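Local coordinates for AOC_like domain-containing protein (Frankia sp. Cc1.17, PDB 7DVI) that catalyses an exo-selective intermolecular Diels-Alder cycloaddition and folds as a beta-barrel of the allene oxide cyclase-like family, at residues A[101-105]-A[106-110]. Sequence-based numbering, arbitrary orientation.
Sequences GWADF and NDVKN. With EDO (1,2-ethanediol), chain L; EDO (1,2-ethanediol), chain E.
Asp-104 closes its strand and, as N-cap, starts the short helix that follows: its carboxylate reaches forward to the first turn, where OD1 accepts the backbone N-H of Asn-106 at 2.9 Å. The donor comes from above the carboxylate plane, 54° out of it. With CG anti to the backbone N (chi1 -177°), the acid group is carried along the chain to that amide. A water then ties the same two side chains together, donating to Asp-104 OD2 at 2.6 Å and accepting from Asn-106 ND2; the carboxylate and amide it bridges are turned 60° apart. Asp-104 OD1 also accepts from Val-82 N, so this oxygen is gripped by two backbone amides. Replacing the acid by alanine removes the acceptor, which would probably leave the N-H groups of Asn-106 and Val-82 without this mate and the bridging water without one of its anchors, making the helix start less well fixed.

The helix is little more than one turn, held by backbone bonds from Val-108 N to Asp-104 O at 3.1 Å and from Lys-109 N to Phe-105 O at 2.9 Å. The Phe-105 ring is met obliquely by the aliphatic part of Lys-109, whose CD lies 3.9 Å from Phe-105 CE2, while the bend of the lysine chain at chi3 helps carry NZ on to Val-41 O. Asp-107 OD1 stands 4.2 Å from Asp-104 OD2, two like charges close together.

This strand-to-helix junction lies between the barrel strands 95-104 and 114-121. Phe-105 packs on Val-82 and Thr-84 of strand 82-92 and on the loop residues Val-39 and Pro-44, whereas Val-108 rests against Tyr-86 and Val-114, joining the helix to the strands flanking 95-104.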
ATOM      1  N   GLY A 101       1.798  -1.056   5.782  1.00 23.99           N
ATOM      2  CA  GLY A 101       0.528  -0.885   5.061  1.00 26.11           C
ATOM      3  C   GLY A 101      -0.640  -1.136   5.986  1.00 24.86           C
ATOM      4  O   GLY A 101      -0.480  -0.979   7.204  1.00 25.59           O
ATOM      5  N   TRP A 102      -1.756  -1.468   5.378  1.00 27.23           N
ATOM      6  CA  TRP A 102      -3.106  -1.393   5.992  1.00 28.09           C
ATOM      7  C   TRP A 102      -3.582  -2.766   6.409  1.00 27.97           C
ATOM      8  O   TRP A 102      -3.454  -3.741   5.613  1.00 28.11           O
ATOM      9  CB  TRP A 102      -4.093  -0.810   4.993  1.00 27.33           C
ATOM     10  CG  TRP A 102      -3.851   0.618   4.671  1.00 25.58           C
ATOM     11  CD1 TRP A 102      -3.404   1.161   3.504  1.00 27.26           C
ATOM     12  CD2 TRP A 102      -4.079   1.716   5.565  1.00 26.57           C
ATOM     13  NE1 TRP A 102      -3.296   2.523   3.639  1.00 28.57           N
ATOM     14  CE2 TRP A 102      -3.767   2.897   4.866  1.00 25.95           C
ATOM     15  CE3 TRP A 102      -4.513   1.813   6.885  1.00 25.58           C
ATOM     16  CZ2 TRP A 102      -3.853   4.159   5.445  1.00 26.52           C
ATOM     17  CZ3 TRP A 102      -4.619   3.069   7.447  1.00 26.77           C
ATOM     18  CH2 TRP A 102      -4.284   4.217   6.740  1.00 25.27           C
ATOM     19  N   ALA A 103      -4.246  -2.780   7.565  1.00 29.14           N
ATOM     20  CA  ALA A 103      -5.043  -3.916   8.043  1.00 28.93           C
ATOM     21  C   ALA A 103      -6.357  -3.374   8.673  1.00 26.99           C
ATOM     22  O   ALA A 103      -6.373  -2.282   9.302  1.00 26.34           O
ATOM     23  CB  ALA A 103      -4.227  -4.703   9.035  1.00 29.38           C
ATOM     24  N   ASP A 104      -7.414  -4.123   8.475  1.00 29.31           N
ATOM     25  CA  ASP A 104      -8.690  -3.935   9.218  1.00 31.74           C
ATOM     26  C   ASP A 104      -8.499  -4.509  10.621  1.00 29.83           C
ATOM     27  O   ASP A 104      -8.289  -5.737  10.756  1.00 31.64           O
ATOM     28  CB  ASP A 104      -9.848  -4.577   8.459  1.00 33.07           C
ATOM     29  CG  ASP A 104     -11.222  -4.360   9.119  1.00 36.02           C
ATOM     30  OD1 ASP A 104     -11.290  -3.822  10.270  1.00 32.61           O
ATOM     31  OD2 ASP A 104     -12.196  -4.707   8.471  1.00 37.35           O
ATOM     32  N   PHE A 105      -8.534  -3.674  11.645  1.00 30.12           N
ATOM     33  CA  PHE A 105      -8.391  -4.148  13.050  1.00 33.05           C
ATOM     34  C   PHE A 105      -9.453  -5.211  13.410  1.00 36.33           C
ATOM     35  O   PHE A 105      -9.154  -6.101  14.247  1.00 32.71           O
ATOM     36  CB  PHE A 105      -8.328  -2.963  13.996  1.00 34.92           C
ATOM     37  CG  PHE A 105      -7.687  -3.262  15.317  1.00 38.79           C
ATOM     38  CD1 PHE A 105      -6.331  -3.526  15.404  1.00 44.24           C
ATOM     39  CD2 PHE A 105      -8.436  -3.253  16.482  1.00 41.57           C
ATOM     40  CE1 PHE A 105      -5.727  -3.765  16.628  1.00 45.33           C
ATOM     41  CE2 PHE A 105      -7.835  -3.491  17.704  1.00 40.57           C
ATOM     42  CZ  PHE A 105      -6.486  -3.769  17.776  1.00 44.80           C
ATOM     43  N   ASN A 106     -10.584  -5.227  12.716  1.00 33.33           N
ATOM     44  CA  ASN A 106     -11.661  -6.230  12.928  1.00 38.00           C
ATOM     45  C   ASN A 106     -11.163  -7.579  12.434  1.00 40.64           C
ATOM     46  O   ASN A 106     -11.322  -8.556  13.190  1.00 36.39           O
ATOM     47  CB  ASN A 106     -12.975  -5.790  12.281  1.00 37.11           C
ATOM     48  CG  ASN A 106     -13.560  -4.589  13.001  1.00 40.90           C
ATOM     49  OD1 ASN A 106     -13.354  -4.433  14.195  1.00 40.63           O
ATOM     50  ND2 ASN A 106     -14.245  -3.723  12.280  1.00 39.71           N
ATOM     51  N   ASP A 107     -10.507  -7.608  11.261  1.00 36.34           N
ATOM     52  CA  ASP A 107      -9.891  -8.822  10.675  1.00 36.08           C
ATOM     53  C   ASP A 107      -8.839  -9.331  11.651  1.00 36.84           C
ATOM     54  O   ASP A 107      -8.790 -10.547  11.948  1.00 40.55           O
ATOM     55  CB  ASP A 107      -9.292  -8.515   9.301  1.00 40.55           C
ATOM     56  CG  ASP A 107     -10.306  -8.556   8.183  1.00 46.87           C
ATOM     57  OD1 ASP A 107     -11.461  -8.875   8.485  1.00 46.97           O
ATOM     58  OD2 ASP A 107      -9.918  -8.312   7.024  1.00 46.47           O
ATOM     59  N   VAL A 108      -8.045  -8.416  12.200  1.00 34.56           N
ATOM     60  CA  VAL A 108      -7.010  -8.777  13.196  1.00 35.18           C
ATOM     61  C   VAL A 108      -7.672  -9.539  14.349  1.00 40.40           C
ATOM     62  O   VAL A 108      -7.274 -10.695  14.626  1.00 39.46           O
ATOM     63  CB  VAL A 108      -6.247  -7.552  13.710  1.00 36.34           C
ATOM     64  CG1 VAL A 108      -5.287  -7.960  14.821  1.00 41.46           C
ATOM     65  CG2 VAL A 108      -5.490  -6.841  12.588  1.00 39.00           C
ATOM     66  N   LYS A 109      -8.612  -8.893  15.029  1.00 41.49           N
ATOM     67  CA  LYS A 109      -9.276  -9.457  16.235  1.00 41.92           C
ATOM     68  C   LYS A 109      -9.978 -10.783  15.908  1.00 46.29           C
ATOM     69  O   LYS A 109      -9.970 -11.657  16.778  1.00 44.49           O
ATOM     70  CB  LYS A 109     -10.252  -8.437  16.800  1.00 44.92           C
ATOM     71  CG  LYS A 109      -9.553  -7.228  17.382  1.00 44.49           C
ATOM     72  CD  LYS A 109     -10.443  -6.327  18.182  1.00 53.31           C
ATOM     73  CE  LYS A 109     -11.509  -5.637  17.379  1.00 52.18           C
ATOM     74  NZ  LYS A 109     -12.460  -4.934  18.279  1.00 53.61           N
ATOM     75  N   ASN A 110     -10.558 -10.921  14.717  1.00 43.83           N
ATOM     76  CA  ASN A 110     -11.350 -12.108  14.310  1.00 45.18           C
ATOM     77  C   ASN A 110     -10.465 -13.239  13.752  1.00 50.81           C
ATOM     78  O   ASN A 110     -11.052 -14.157  13.138  1.00 42.90           O
ATOM     79  CB  ASN A 110     -12.419 -11.717  13.290  1.00 48.62           C
ATOM     80  CG  ASN A 110     -13.502 -10.830  13.882  1.00 49.39           C
ATOM     81  OD1 ASN A 110     -14.144 -10.057  13.162  1.00 45.91           O
ATOM     82  ND2 ASN A 110     -13.660 -10.876  15.195  1.00 47.53           N
TER
HETATM   83  C1  EDO L 211     -14.418  -7.220  16.031  1.00 62.74           C
HETATM   84  O1  EDO L 211     -14.460  -8.604  16.324  1.00 70.67           O
HETATM   85  C2  EDO L 211     -15.633  -6.825  15.318  1.00 67.03           C
HETATM   86  O2  EDO L 211     -16.128  -7.893  14.533  1.00 57.15           O
HETATM   87  C1  EDO E 204      -4.681   5.695   1.152  1.00 34.94           C
HETATM   88  O1  EDO E 204      -4.883   5.619   2.541  1.00 37.26           O
HETATM   89  C2  EDO E 204      -3.275   5.566   0.818  1.00 39.92           C
HETATM   90  O2  EDO E 204      -2.670   4.437   1.434  1.00 39.56           O
HETATM   91  O   HOH W   1     -14.487  -4.741   9.765  1.00 46.53           O